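Local coordinates for protein dihydrodipicolinate synthase (Oceanobacillus iheyensis HTE831, PDB 3D0C) that probably acts as a 4-hydroxy-tetrahydrodipicolinate synthase, a TIM-barrel lyase of the DapA family that would condense pyruvate with aspartate semialdehyde in lysine biosynthesis, at residues K10-I15 with I47-P52; G26-D31 with V277-V282; I30-L35 with K68-R73; N38-L43 with T75-G80; K265-Q270 with L291-L296. The protein carries 1 engineered substitution. All coordinates share one frame; numbering follows the deposited sequence.

Contact 1: K10-I15 with I47-P52; sequences KRFSTI and IEVIVP
At the N-terminal mouth of the TIM barrel, the loop that leads from helix 5-9 into strand 15-17 lies over the start of strand 49-50, and T14 and E48 face each other there across two bridging waters. No direct hydrogen bond joins the two segments, and water does that work at three points. Water 1 donates both to R11 O and to E48 OE1. Water 2 accepts from E48 N, donates to I15 O at 2.7 Å and pairs with T14 OG1; water 3 lies 2.6 Å from T14 OG1 and donates to E48 OE2. With OG1 anti to the backbone N (chi1 -173°), the T14 hydroxyl meets two of the waters, while its methyl CG2 packs on V49 CG2 at 3.8 Å. E48 is extended beyond CG, and each of its carboxylate oxygens takes one water.

Beyond the waters, V49 packs on both backbone and apolar side chain. It is the residue most covered here: CG2 lies 3.5 Å from R11 O, and CG1 is 4.2 Å from F12 CE1, the two side chains crossing at about a right angle. Farther along, I15 CG2 meets I47 CD1 at 4.2 Å. V49 N is buried with no partner in the model. The F12 ring also leans on V85 of the third strand and comes within about 5 Å of the side chain of K167, the predicted Schiff-base lysine. V49 and V51 form backbone hydrogen bonds with G17, so the contact opens the pairing of the first two parallel strands of a (beta/alpha)8 barrel.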
# COMPACT_ATOMS: atom_id res chain seq x y z
N LYS A 10 2.34 -29.46 0.55
CA LYS A 10 2.41 -30.10 1.86
C LYS A 10 3.50 -29.49 2.75
O LYS A 10 3.44 -29.61 3.97
CB LYS A 10 2.65 -31.60 1.70
CG LYS A 10 1.48 -32.34 1.05
CD LYS A 10 1.82 -33.80 0.85
CE LYS A 10 0.68 -34.56 0.19
NZ LYS A 10 1.10 -35.95 -0.15
N ARG A 11 4.47 -28.83 2.13
CA ARG A 11 5.56 -28.19 2.88
C ARG A 11 5.08 -27.11 3.84
O ARG A 11 5.76 -26.78 4.82
CB ARG A 11 6.56 -27.55 1.92
CG ARG A 11 7.25 -28.49 0.95
CD ARG A 11 8.28 -27.72 0.15
NE ARG A 11 9.00 -28.56 -0.80
CZ ARG A 11 10.17 -28.23 -1.34
NH1 ARG A 11 10.74 -27.07 -1.02
NH2 ARG A 11 10.76 -29.05 -2.19
N PHE A 12 3.91 -26.55 3.56
CA PHE A 12 3.38 -25.47 4.39
C PHE A 12 2.56 -25.87 5.61
O PHE A 12 2.02 -25.01 6.32
CB PHE A 12 2.60 -24.52 3.48
CG PHE A 12 3.41 -24.03 2.32
CD1 PHE A 12 4.40 -23.07 2.51
CD2 PHE A 12 3.24 -24.59 1.06
CE1 PHE A 12 5.22 -22.68 1.46
CE2 PHE A 12 4.05 -24.20 -0.00
CZ PHE A 12 5.04 -23.24 0.20
N SER A 13 2.49 -27.17 5.88
CA SER A 13 1.77 -27.66 7.05
C SER A 13 2.73 -27.55 8.22
O SER A 13 3.13 -28.56 8.81
CB SER A 13 1.36 -29.13 6.85
OG SER A 13 0.38 -29.22 5.84
N THR A 14 3.09 -26.32 8.56
CA THR A 14 4.02 -26.06 9.65
C THR A 14 4.03 -24.55 9.87
O THR A 14 3.13 -23.84 9.42
CB THR A 14 5.44 -26.52 9.26
OG1 THR A 14 6.33 -26.41 10.39
CG2 THR A 14 5.97 -25.67 8.13
N ILE A 15 5.04 -24.05 10.58
CA ILE A 15 5.13 -22.62 10.81
C ILE A 15 5.94 -21.96 9.68
O ILE A 15 7.02 -22.43 9.33
CB ILE A 15 5.84 -22.30 12.15
CG1 ILE A 15 4.97 -22.77 13.32
CG2 ILE A 15 6.14 -20.80 12.24
CD1 ILE A 15 5.56 -22.47 14.70
N ILE A 47 12.66 -23.89 12.26
CA ILE A 47 11.87 -23.35 11.15
C ILE A 47 12.12 -24.12 9.85
O ILE A 47 13.26 -24.25 9.42
CB ILE A 47 12.16 -21.87 10.90
CG1 ILE A 47 11.82 -21.05 12.15
CG2 ILE A 47 11.39 -21.39 9.68
CD1 ILE A 47 10.34 -21.06 12.52
N GLU A 48 11.04 -24.61 9.23
CA GLU A 48 11.11 -25.38 7.98
C GLU A 48 10.78 -24.54 6.75
O GLU A 48 11.10 -24.93 5.62
CB GLU A 48 10.12 -26.55 8.04
CG GLU A 48 10.43 -27.57 9.13
CD GLU A 48 9.34 -28.62 9.30
OE1 GLU A 48 8.59 -28.87 8.33
OE2 GLU A 48 9.24 -29.19 10.40
N VAL A 49 10.13 -23.41 6.98
CA VAL A 49 9.74 -22.49 5.91
C VAL A 49 10.11 -21.08 6.36
O VAL A 49 9.69 -20.60 7.41
CB VAL A 49 8.22 -22.58 5.64
CG1 VAL A 49 7.82 -21.60 4.54
CG2 VAL A 49 7.86 -23.99 5.25
N ILE A 50 10.94 -20.41 5.57
CA ILE A 50 11.36 -19.07 5.91
C ILE A 50 10.89 -18.14 4.80
O ILE A 50 10.91 -18.50 3.63
CB ILE A 50 12.91 -19.00 6.09
CG1 ILE A 50 13.31 -17.61 6.59
CG2 ILE A 50 13.61 -19.35 4.79
CD1 ILE A 50 14.77 -17.49 7.00
N VAL A 51 10.47 -16.94 5.18
CA VAL A 51 9.95 -16.01 4.19
C VAL A 51 10.66 -14.67 4.11
O VAL A 51 10.26 -13.72 4.79
CB VAL A 51 8.45 -15.73 4.45
CG1 VAL A 51 7.87 -14.90 3.31
CG2 VAL A 51 7.69 -17.05 4.61
N PRO A 52 11.72 -14.57 3.29
CA PRO A 52 12.43 -13.29 3.17
C PRO A 52 11.53 -12.31 2.42
O PRO A 52 10.72 -12.71 1.58
CB PRO A 52 13.69 -13.66 2.40
CG PRO A 52 13.23 -14.79 1.52
CD PRO A 52 12.36 -15.61 2.46
O HOH W 1 8.06 -28.20 5.68
O HOH W 2 8.65 -24.34 10.41
O HOH W 3 6.88 -28.61 11.60

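Contact 2: G26-D31 with V277-V282; sequences GTREID and VTREPV
R28 and R279 both set CG anti to the carbonyl carbon and run extended from CG to NE, R279 ending at R28 O; E280 instead bends at chi2 (90°), and its carboxylate lies over R28. R279 grips a single atom side-on: NH2 donates to R28 O at 2.8 Å and NE to the same R28 O at 3.0 Å. Both nitrogens come from one face of the carbonyl plane, and the oxygen lies close to the guanidinium plane. An alanine at R279 would probably leave R28 O without both donors and the loop 26-31 freer to move. E280 OE1 sits 3.0 Å from R28 NE, above the guanidinium face, in a stacked salt bridge with the planes 28° apart; no N-H points at the oxygen, so charge alone holds the pair. R28 NH1 comes within 2.9 Å of T278 O at a poor angle for bonding. The other carboxylate oxygen, E280 OE2, accepts from N131 of the second subunit. R279 NH1 pairs with E66 of helix 64-78, and T278 packs against helix 260-270, which puts this loop-to-loop contact between helices 64-78 and 260-270, just ahead of helix 32-44.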
# COMPACT_ATOMS: atom_id res chain seq x y z
N GLY A 26 23.02 4.42 12.51
CA GLY A 26 22.24 5.57 12.09
C GLY A 26 22.15 5.70 10.58
O GLY A 26 21.38 6.52 10.07
N THR A 27 22.96 4.92 9.87
CA THR A 27 22.95 4.95 8.41
C THR A 27 21.74 4.15 7.92
O THR A 27 21.28 4.32 6.80
CB THR A 27 24.22 4.31 7.82
OG1 THR A 27 24.24 2.92 8.14
CG2 THR A 27 25.47 4.98 8.38
N ARG A 28 21.26 3.26 8.79
CA ARG A 28 20.12 2.39 8.51
C ARG A 28 20.41 1.40 7.40
O ARG A 28 19.48 0.78 6.87
CB ARG A 28 18.88 3.22 8.14
CG ARG A 28 18.37 4.17 9.21
CD ARG A 28 16.93 4.58 8.90
NE ARG A 28 16.47 5.75 9.64
CZ ARG A 28 15.73 5.71 10.75
NH1 ARG A 28 15.36 4.55 11.27
NH2 ARG A 28 15.34 6.84 11.32
N GLU A 29 21.67 1.25 7.02
CA GLU A 29 22.02 0.30 5.97
C GLU A 29 21.77 -1.10 6.52
O GLU A 29 21.72 -1.30 7.73
CB GLU A 29 23.49 0.43 5.56
CG GLU A 29 23.84 1.73 4.84
CD GLU A 29 23.02 1.94 3.56
OE1 GLU A 29 23.08 1.07 2.66
OE2 GLU A 29 22.33 2.98 3.46
N ILE A 30 21.59 -2.07 5.62
CA ILE A 30 21.34 -3.44 6.03
C ILE A 30 22.52 -4.04 6.79
O ILE A 30 23.66 -3.97 6.34
CB ILE A 30 21.03 -4.34 4.81
CG1 ILE A 30 19.76 -3.84 4.11
CG2 ILE A 30 20.88 -5.78 5.25
CD1 ILE A 30 19.43 -4.58 2.81
N ASP A 31 22.22 -4.64 7.93
CA ASP A 31 23.23 -5.28 8.76
C ASP A 31 23.25 -6.74 8.30
O ASP A 31 22.52 -7.58 8.82
CB ASP A 31 22.80 -5.19 10.23
CG ASP A 31 23.79 -5.83 11.18
OD1 ASP A 31 24.77 -6.45 10.72
OD2 ASP A 31 23.57 -5.70 12.40
N VAL A 277 17.20 -1.05 14.91
CA VAL A 277 15.96 -0.29 14.92
C VAL A 277 15.25 -0.40 13.58
O VAL A 277 15.87 -0.75 12.57
CB VAL A 277 16.24 1.20 15.19
CG1 VAL A 277 16.91 1.38 16.54
CG2 VAL A 277 17.11 1.78 14.08
N THR A 278 13.96 -0.08 13.56
CA THR A 278 13.17 -0.13 12.34
C THR A 278 13.43 1.09 11.46
O THR A 278 13.81 2.15 11.95
CB THR A 278 11.65 -0.18 12.67
OG1 THR A 278 11.32 0.90 13.56
CG2 THR A 278 11.27 -1.50 13.33
N ARG A 279 13.23 0.94 10.15
CA ARG A 279 13.40 2.06 9.22
C ARG A 279 12.12 2.88 9.22
O ARG A 279 11.09 2.44 9.74
CB ARG A 279 13.67 1.56 7.80
CG ARG A 279 15.11 1.20 7.50
CD ARG A 279 15.32 0.98 6.01
NE ARG A 279 16.71 0.69 5.70
CZ ARG A 279 17.19 0.45 4.48
NH1 ARG A 279 16.37 0.47 3.43
NH2 ARG A 279 18.48 0.20 4.31
N GLU A 280 12.19 4.07 8.63
CA GLU A 280 11.01 4.93 8.52
C GLU A 280 10.03 4.09 7.69
O GLU A 280 10.45 3.32 6.84
CB GLU A 280 11.36 6.21 7.75
CG GLU A 280 12.58 6.98 8.27
CD GLU A 280 13.89 6.55 7.61
OE1 GLU A 280 14.22 5.35 7.64
OE2 GLU A 280 14.60 7.42 7.05
N PRO A 281 8.71 4.25 7.92
CA PRO A 281 8.03 5.16 8.84
C PRO A 281 7.71 4.62 10.24
O PRO A 281 6.63 4.89 10.76
CB PRO A 281 6.76 5.51 8.06
CG PRO A 281 6.38 4.15 7.52
CD PRO A 281 7.72 3.54 7.08
N VAL A 282 8.62 3.86 10.84
CA VAL A 282 8.38 3.36 12.20
C VAL A 282 9.58 3.75 13.07
O VAL A 282 10.73 3.46 12.73
CB VAL A 282 8.17 1.82 12.25
CG1 VAL A 282 8.00 1.36 13.70
CG2 VAL A 282 6.92 1.43 11.44
O HOH W 4 12.69 5.38 11.94

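Contact 3: I30-L35 with K68-R73; sequences IDWKGL and KQVATR
W32 packs by its six-membered ring against Q69 and V70 of the neighbouring helix, in the van der Waals contacts that make up most of this interface. W32 CH2 lies 3.6 Å from Q69 CB and 4.1 Å from V70 CG2, and V70 N sits at the ring edge, near its plane. The indole plane and the Q69 amide plane are almost perpendicular, 88° apart. On one face of the indole, I30 CG2 rests over the centre, 3.5 Å above the plane, and I30 CD1 goes on to V70 CG2 at 3.9 Å. L35 adds CD2, which meets R73 CG at 4.0 Å as the two side chains slide past each other in opposite directions.

In the (beta/alpha)8 barrel these are the first two of the helices that surround the strands, 32-44 and 64-78, joined through strand 49-50; the contact lies toward the start of the first.

R73 adds a long alkyl contact and one guanidinium face. CG is anti to the backbone N and the chain then bends at chi2 (81°). Its methylenes pass W32 CE3 and CZ3, with R73 CG 3.7 Å from W32 CE3. One face of the guanidinium comes over W32 CB, with NH2 3.5 Å from that atom, and the ring and guanidinium planes are 49° apart. The charge itself is met next door, where NH2 forms a salt bridge with D36.

Capping sets the helix start. D31 takes the N-cap position, and its OD1 accepts from G34 N at 3.0 Å, with the N-H coming from above the carboxylate plane; its OD2 pairs with R274.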
# COMPACT_ATOMS: atom_id res chain seq x y z
N ILE A 30 21.59 -2.07 5.62
CA ILE A 30 21.34 -3.44 6.03
C ILE A 30 22.52 -4.04 6.79
O ILE A 30 23.66 -3.97 6.34
CB ILE A 30 21.03 -4.34 4.81
CG1 ILE A 30 19.76 -3.84 4.11
CG2 ILE A 30 20.88 -5.78 5.25
CD1 ILE A 30 19.43 -4.58 2.81
N ASP A 31 22.22 -4.64 7.93
CA ASP A 31 23.23 -5.28 8.76
C ASP A 31 23.25 -6.74 8.30
O ASP A 31 22.52 -7.58 8.82
CB ASP A 31 22.80 -5.19 10.23
CG ASP A 31 23.79 -5.83 11.18
OD1 ASP A 31 24.77 -6.45 10.72
OD2 ASP A 31 23.57 -5.70 12.40
N TRP A 32 24.09 -7.02 7.31
CA TRP A 32 24.16 -8.36 6.75
C TRP A 32 24.53 -9.44 7.76
O TRP A 32 24.07 -10.57 7.65
CB TRP A 32 25.11 -8.39 5.55
CG TRP A 32 24.59 -7.53 4.44
CD1 TRP A 32 25.04 -6.29 4.08
CD2 TRP A 32 23.45 -7.79 3.62
NE1 TRP A 32 24.25 -5.76 3.09
CE2 TRP A 32 23.27 -6.66 2.78
CE3 TRP A 32 22.56 -8.87 3.50
CZ2 TRP A 32 22.23 -6.58 1.85
CZ3 TRP A 32 21.53 -8.79 2.57
CH2 TRP A 32 21.37 -7.65 1.76
N LYS A 33 25.35 -9.08 8.74
CA LYS A 33 25.77 -10.02 9.77
C LYS A 33 24.53 -10.37 10.60
O LYS A 33 24.22 -11.54 10.81
CB LYS A 33 26.82 -9.36 10.68
CG LYS A 33 27.84 -10.33 11.29
CD LYS A 33 27.19 -11.39 12.15
CE LYS A 33 28.24 -12.28 12.80
NZ LYS A 33 27.65 -13.45 13.50
N GLY A 34 23.83 -9.33 11.06
CA GLY A 34 22.63 -9.53 11.86
C GLY A 34 21.60 -10.38 11.13
O GLY A 34 20.93 -11.22 11.75
N LEU A 35 21.46 -10.15 9.83
CA LEU A 35 20.52 -10.91 9.01
C LEU A 35 20.91 -12.38 8.95
O LEU A 35 20.07 -13.27 9.12
CB LEU A 35 20.46 -10.35 7.59
CG LEU A 35 19.65 -11.18 6.59
CD1 LEU A 35 18.24 -11.39 7.13
CD2 LEU A 35 19.60 -10.49 5.23
N LYS A 68 16.13 -7.49 -3.62
CA LYS A 68 16.70 -8.62 -4.34
C LYS A 68 17.89 -9.17 -3.54
O LYS A 68 18.07 -10.38 -3.43
CB LYS A 68 17.17 -8.20 -5.73
CG LYS A 68 16.05 -7.74 -6.64
CD LYS A 68 16.60 -7.22 -7.95
CE LYS A 68 15.49 -6.82 -8.90
NZ LYS A 68 16.05 -6.18 -10.13
N GLN A 69 18.70 -8.26 -2.98
CA GLN A 69 19.87 -8.67 -2.19
C GLN A 69 19.48 -9.49 -0.96
O GLN A 69 20.15 -10.46 -0.62
CB GLN A 69 20.68 -7.45 -1.76
CG GLN A 69 21.29 -6.65 -2.91
CD GLN A 69 22.25 -5.58 -2.43
OE1 GLN A 69 21.91 -4.76 -1.58
NE2 GLN A 69 23.45 -5.57 -3.00
N VAL A 70 18.40 -9.10 -0.29
CA VAL A 70 17.94 -9.82 0.89
C VAL A 70 17.46 -11.21 0.50
O VAL A 70 17.84 -12.21 1.10
CB VAL A 70 16.79 -9.07 1.61
CG1 VAL A 70 16.25 -9.92 2.76
CG2 VAL A 70 17.29 -7.73 2.13
N ALA A 71 16.62 -11.29 -0.53
CA ALA A 71 16.11 -12.58 -0.98
C ALA A 71 17.28 -13.48 -1.35
O ALA A 71 17.36 -14.64 -0.92
CB ALA A 71 15.18 -12.39 -2.18
N THR A 72 18.20 -12.95 -2.15
CA THR A 72 19.36 -13.70 -2.59
C THR A 72 20.15 -14.21 -1.39
O THR A 72 20.47 -15.40 -1.29
CB THR A 72 20.26 -12.84 -3.50
OG1 THR A 72 19.55 -12.53 -4.71
CG2 THR A 72 21.55 -13.57 -3.85
N ARG A 73 20.45 -13.29 -0.47
CA ARG A 73 21.22 -13.58 0.74
C ARG A 73 20.60 -14.70 1.58
O ARG A 73 21.27 -15.66 1.97
CB ARG A 73 21.33 -12.32 1.60
CG ARG A 73 22.17 -12.48 2.85
CD ARG A 73 23.65 -12.34 2.51
NE ARG A 73 24.47 -12.17 3.71
CZ ARG A 73 25.72 -11.71 3.69
NH1 ARG A 73 26.28 -11.38 2.53
NH2 ARG A 73 26.40 -11.57 4.82

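Contact 4: N38-L43 with T75-G80; sequences NVEFLL and TELVNG
V39 and L77 slide past each other where the first two helices outside the TIM barrel, 32-44 and 64-78, lie side by side over strand 49-50. L77 is the most covered residue of the contact and can be followed outward from its backbone. CB leads to CG, which stands anti to the backbone N (chi1 -179°), and this carries the branch toward helix 32-44. There CG comes within 3.8 Å of E40 OE2 and 4.1 Å of V39 CG1. The two methyls then part company. CD2 goes to the valine, 3.6 Å from V39 CB and 3.7 Å from V39 CG1. CD1 goes to the carboxylate instead, lying 3.5 Å from E40 OE2.

E40 can reach that spot because its chain bends at chi2 (-53°), which turns the acid back toward helix 64-78. The charge on OE2 is answered by R81, which follows that helix; R81 also donates to the carbonyls of L77 and V78, so the arginine ties the helix end to the glutamate beside L77.

On the inner side V39 and V78 cross at about a right angle, and both also pack on I50 of the strand beneath. L43, one turn along from V39, approaches the backbone of the second helix, its CD1 4.2 Å from V78 CA. The inner pair meets methyl to methyl, V39 CG1 lying 4.0 Å from V78 CG2.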
# COMPACT_ATOMS: atom_id res chain seq x y z
N ASN A 38 20.05 -13.96 12.17
CA ASN A 38 18.63 -14.14 12.43
C ASN A 38 18.15 -15.39 11.69
O ASN A 38 17.36 -16.17 12.22
CB ASN A 38 17.84 -12.92 11.97
CG ASN A 38 16.34 -13.13 12.08
OD1 ASN A 38 15.83 -13.46 13.15
ND2 ASN A 38 15.63 -12.95 10.97
N VAL A 39 18.65 -15.57 10.47
CA VAL A 39 18.31 -16.73 9.65
C VAL A 39 18.81 -18.01 10.33
O VAL A 39 18.10 -19.02 10.37
CB VAL A 39 18.93 -16.59 8.24
CG1 VAL A 39 18.68 -17.86 7.42
CG2 VAL A 39 18.32 -15.39 7.52
N GLU A 40 20.03 -17.97 10.86
CA GLU A 40 20.61 -19.13 11.54
C GLU A 40 19.79 -19.46 12.78
O GLU A 40 19.52 -20.62 13.08
CB GLU A 40 22.06 -18.84 11.97
CG GLU A 40 23.09 -18.92 10.85
CD GLU A 40 23.04 -20.24 10.09
OE1 GLU A 40 22.73 -21.28 10.71
OE2 GLU A 40 23.32 -20.24 8.88
N PHE A 41 19.39 -18.42 13.51
CA PHE A 41 18.60 -18.56 14.72
C PHE A 41 17.30 -19.30 14.42
O PHE A 41 16.91 -20.21 15.15
CB PHE A 41 18.26 -17.17 15.29
CG PHE A 41 17.39 -17.21 16.51
CD1 PHE A 41 17.94 -17.41 17.77
CD2 PHE A 41 16.02 -17.04 16.40
CE1 PHE A 41 17.14 -17.44 18.91
CE2 PHE A 41 15.20 -17.06 17.53
CZ PHE A 41 15.76 -17.27 18.79
N LEU A 42 16.64 -18.89 13.34
CA LEU A 42 15.39 -19.51 12.92
C LEU A 42 15.60 -20.98 12.54
O LEU A 42 14.82 -21.85 12.93
CB LEU A 42 14.79 -18.74 11.74
CG LEU A 42 14.28 -17.33 12.06
CD1 LEU A 42 14.00 -16.56 10.77
CD2 LEU A 42 13.01 -17.43 12.91
N LEU A 43 16.64 -21.26 11.77
CA LEU A 43 16.91 -22.63 11.35
C LEU A 43 17.29 -23.52 12.53
O LEU A 43 16.86 -24.67 12.61
CB LEU A 43 18.02 -22.66 10.30
CG LEU A 43 17.68 -22.02 8.95
CD1 LEU A 43 18.92 -21.95 8.08
CD2 LEU A 43 16.59 -22.84 8.26
N THR A 75 18.23 -16.91 0.67
CA THR A 75 18.17 -18.15 -0.09
C THR A 75 19.50 -18.92 -0.05
O THR A 75 19.53 -20.13 0.22
CB THR A 75 17.80 -17.88 -1.58
OG1 THR A 75 16.48 -17.31 -1.64
CG2 THR A 75 17.82 -19.18 -2.38
N GLU A 76 20.59 -18.21 -0.32
CA GLU A 76 21.91 -18.83 -0.32
C GLU A 76 22.35 -19.29 1.07
O GLU A 76 22.93 -20.37 1.22
CB GLU A 76 22.94 -17.86 -0.92
CG GLU A 76 22.54 -17.38 -2.31
CD GLU A 76 23.63 -16.58 -3.01
OE1 GLU A 76 24.24 -15.71 -2.37
OE2 GLU A 76 23.85 -16.82 -4.22
N LEU A 77 22.05 -18.49 2.09
CA LEU A 77 22.42 -18.87 3.45
C LEU A 77 21.66 -20.13 3.87
O LEU A 77 22.25 -21.08 4.41
CB LEU A 77 22.11 -17.73 4.43
CG LEU A 77 22.48 -17.99 5.89
CD1 LEU A 77 23.95 -18.35 5.99
CD2 LEU A 77 22.17 -16.77 6.72
N VAL A 78 20.35 -20.15 3.62
CA VAL A 78 19.52 -21.30 3.96
C VAL A 78 20.10 -22.52 3.25
O VAL A 78 20.18 -23.61 3.82
CB VAL A 78 18.06 -21.10 3.50
CG1 VAL A 78 17.27 -22.39 3.69
CG2 VAL A 78 17.42 -19.97 4.28
N ASN A 79 20.49 -22.32 1.99
CA ASN A 79 21.10 -23.37 1.19
C ASN A 79 20.36 -24.71 1.25
O ASN A 79 20.96 -25.76 1.48
CB ASN A 79 22.55 -23.56 1.63
CG ASN A 79 23.31 -24.52 0.74
OD1 ASN A 79 23.33 -24.37 -0.48
ND2 ASN A 79 23.93 -25.52 1.35
N GLY A 80 19.05 -24.66 1.03
CA GLY A 80 18.25 -25.87 1.03
C GLY A 80 17.87 -26.47 2.37
O GLY A 80 17.18 -27.50 2.40

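Contact 5: K265-Q270 with L291-L296; sequences KEAMEQ and LELEEL
The segments 265-270 and 291-296, of helices 260-270 and 287-303, run at 49° to each other with their axes 10.6 Å apart at closest approach, and the CA atoms of A267 and L293 are the nearest pair across them. In L293, CG is anti to the backbone N (chi1 176°), and CD2 is the atom that touches the other helix: it lies 4.0 Å from E266 CB, 3.9 Å from A267 N and 4.2 Å from A267 CB. Q270 covers the same methyl from farther along, with NE2 3.8 Å from L293 CD2. The amide of Q270 then crosses E294 at about a right angle, its plane 88° from that of the carboxylate. Both amide atoms touch the methylene rather than the acid, OE1 and NE2 each lying 3.5 Å from E294 CG. An alanine at Q270 would probably uncover L293 CD2 and leave E294 CG without its amide neighbour. The carboxylate of E266 is engaged elsewhere, by R290 and the backbone N of L285. A267 and L296 also lean on F248 of helix 235-257, so the pair belongs to the C-terminal helical region that follows the barrel, as in other members of the DapA family.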
# COMPACT_ATOMS: atom_id res chain seq x y z
N LYS A 265 11.90 -6.27 17.20
CA LYS A 265 13.30 -5.84 17.28
C LYS A 265 13.70 -5.38 18.68
O LYS A 265 14.79 -5.70 19.15
CB LYS A 265 13.59 -4.75 16.25
CG LYS A 265 13.66 -5.29 14.82
CD LYS A 265 14.14 -4.26 13.81
CE LYS A 265 14.36 -4.91 12.44
NZ LYS A 265 14.79 -3.96 11.38
N GLU A 266 12.83 -4.65 19.36
CA GLU A 266 13.18 -4.21 20.70
C GLU A 266 13.21 -5.41 21.63
O GLU A 266 14.03 -5.47 22.55
CB GLU A 266 12.19 -3.15 21.20
CG GLU A 266 12.43 -1.80 20.55
CD GLU A 266 11.98 -0.63 21.41
OE1 GLU A 266 12.03 -0.75 22.65
OE2 GLU A 266 11.61 0.41 20.83
N ALA A 267 12.35 -6.39 21.38
CA ALA A 267 12.31 -7.60 22.20
C ALA A 267 13.60 -8.39 22.01
O ALA A 267 14.20 -8.86 22.98
CB ALA A 267 11.11 -8.47 21.80
N MSE A 268 14.02 -8.53 20.76
CA MSE A 268 15.25 -9.25 20.45
C MSE A 268 16.44 -8.58 21.14
O MSE A 268 17.24 -9.25 21.78
CB MSE A 268 15.48 -9.29 18.93
CG MSE A 268 14.49 -10.18 18.18
SE MSE A 268 14.73 -10.15 16.25
CE MSE A 268 16.33 -11.22 16.13
N GLU A 269 16.54 -7.26 21.01
CA GLU A 269 17.63 -6.52 21.63
C GLU A 269 17.64 -6.76 23.14
O GLU A 269 18.70 -7.01 23.71
CB GLU A 269 17.50 -5.02 21.35
CG GLU A 269 17.90 -4.61 19.94
CD GLU A 269 19.36 -4.90 19.63
OE1 GLU A 269 20.22 -4.60 20.48
OE2 GLU A 269 19.65 -5.42 18.53
N GLN A 270 16.48 -6.67 23.77
CA GLN A 270 16.37 -6.89 25.21
C GLN A 270 16.86 -8.28 25.58
O GLN A 270 17.28 -8.52 26.71
CB GLN A 270 14.93 -6.70 25.68
CG GLN A 270 14.50 -5.25 25.84
CD GLN A 270 13.11 -5.11 26.43
OE1 GLN A 270 12.79 -5.75 27.43
NE2 GLN A 270 12.28 -4.27 25.82
N LEU A 291 7.71 -0.06 28.17
CA LEU A 291 7.55 -0.60 29.52
C LEU A 291 6.68 -1.86 29.50
O LEU A 291 6.99 -2.86 30.15
CB LEU A 291 6.91 0.47 30.42
CG LEU A 291 6.59 0.08 31.87
CD1 LEU A 291 7.84 -0.47 32.55
CD2 LEU A 291 6.05 1.31 32.60
N GLU A 292 5.59 -1.81 28.73
CA GLU A 292 4.70 -2.96 28.63
C GLU A 292 5.43 -4.18 28.09
O GLU A 292 5.20 -5.30 28.55
CB GLU A 292 3.50 -2.64 27.74
CG GLU A 292 2.35 -1.98 28.48
CD GLU A 292 1.03 -2.11 27.74
OE1 GLU A 292 0.66 -3.25 27.36
OE2 GLU A 292 0.35 -1.08 27.54
N LEU A 293 6.30 -3.96 27.12
CA LEU A 293 7.06 -5.07 26.54
C LEU A 293 8.04 -5.64 27.55
O LEU A 293 8.16 -6.86 27.70
CB LEU A 293 7.81 -4.59 25.30
CG LEU A 293 8.72 -5.63 24.64
CD1 LEU A 293 7.93 -6.87 24.26
CD2 LEU A 293 9.37 -5.02 23.42
N GLU A 294 8.74 -4.75 28.25
CA GLU A 294 9.71 -5.18 29.26
C GLU A 294 9.03 -6.03 30.33
O GLU A 294 9.58 -7.05 30.76
CB GLU A 294 10.39 -3.95 29.89
CG GLU A 294 11.12 -3.06 28.90
CD GLU A 294 11.77 -1.84 29.55
OE1 GLU A 294 11.35 -1.46 30.66
OE2 GLU A 294 12.70 -1.26 28.94
N GLU A 295 7.84 -5.62 30.74
CA GLU A 295 7.09 -6.36 31.76
C GLU A 295 6.67 -7.74 31.24
O GLU A 295 6.68 -8.72 31.99
CB GLU A 295 5.85 -5.58 32.18
CG GLU A 295 6.14 -4.18 32.70
CD GLU A 295 4.91 -3.49 33.27
OE1 GLU A 295 3.91 -3.34 32.53
OE2 GLU A 295 4.94 -3.11 34.46
N LEU A 296 6.27 -7.81 29.97
CA LEU A 296 5.86 -9.08 29.39
C LEU A 296 7.04 -10.04 29.39
O LEU A 296 6.90 -11.22 29.73
CB LEU A 296 5.36 -8.89 27.95
CG LEU A 296 5.13 -10.18 27.14
CD1 LEU A 296 4.17 -11.10 27.88
CD2 LEU A 296 4.57 -9.82 25.77

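How the contacts relate
Contacts 3 and 4 are successive parts of one interface, both made by helices 32-44 and 64-78, with centres 11 Å apart. Contact 1 supplies the strand between those helices: I50 CD1 packs on V39 CG1 of contact 4 at 4.0 Å, and P52 touches A71 of contact 3. Contact 2 shares I30 and D31 with contact 3, on the other side of the chain's centre from contact 1, their centres 27 Å apart. It meets contact 5 where T278 packs on K265. The predicted Schiff-base lysine K167 is about 5 Å from F12 of contact 1 between side chains, and T56, predicted to bind pyruvate, about 9 Å from T278 of contact 2.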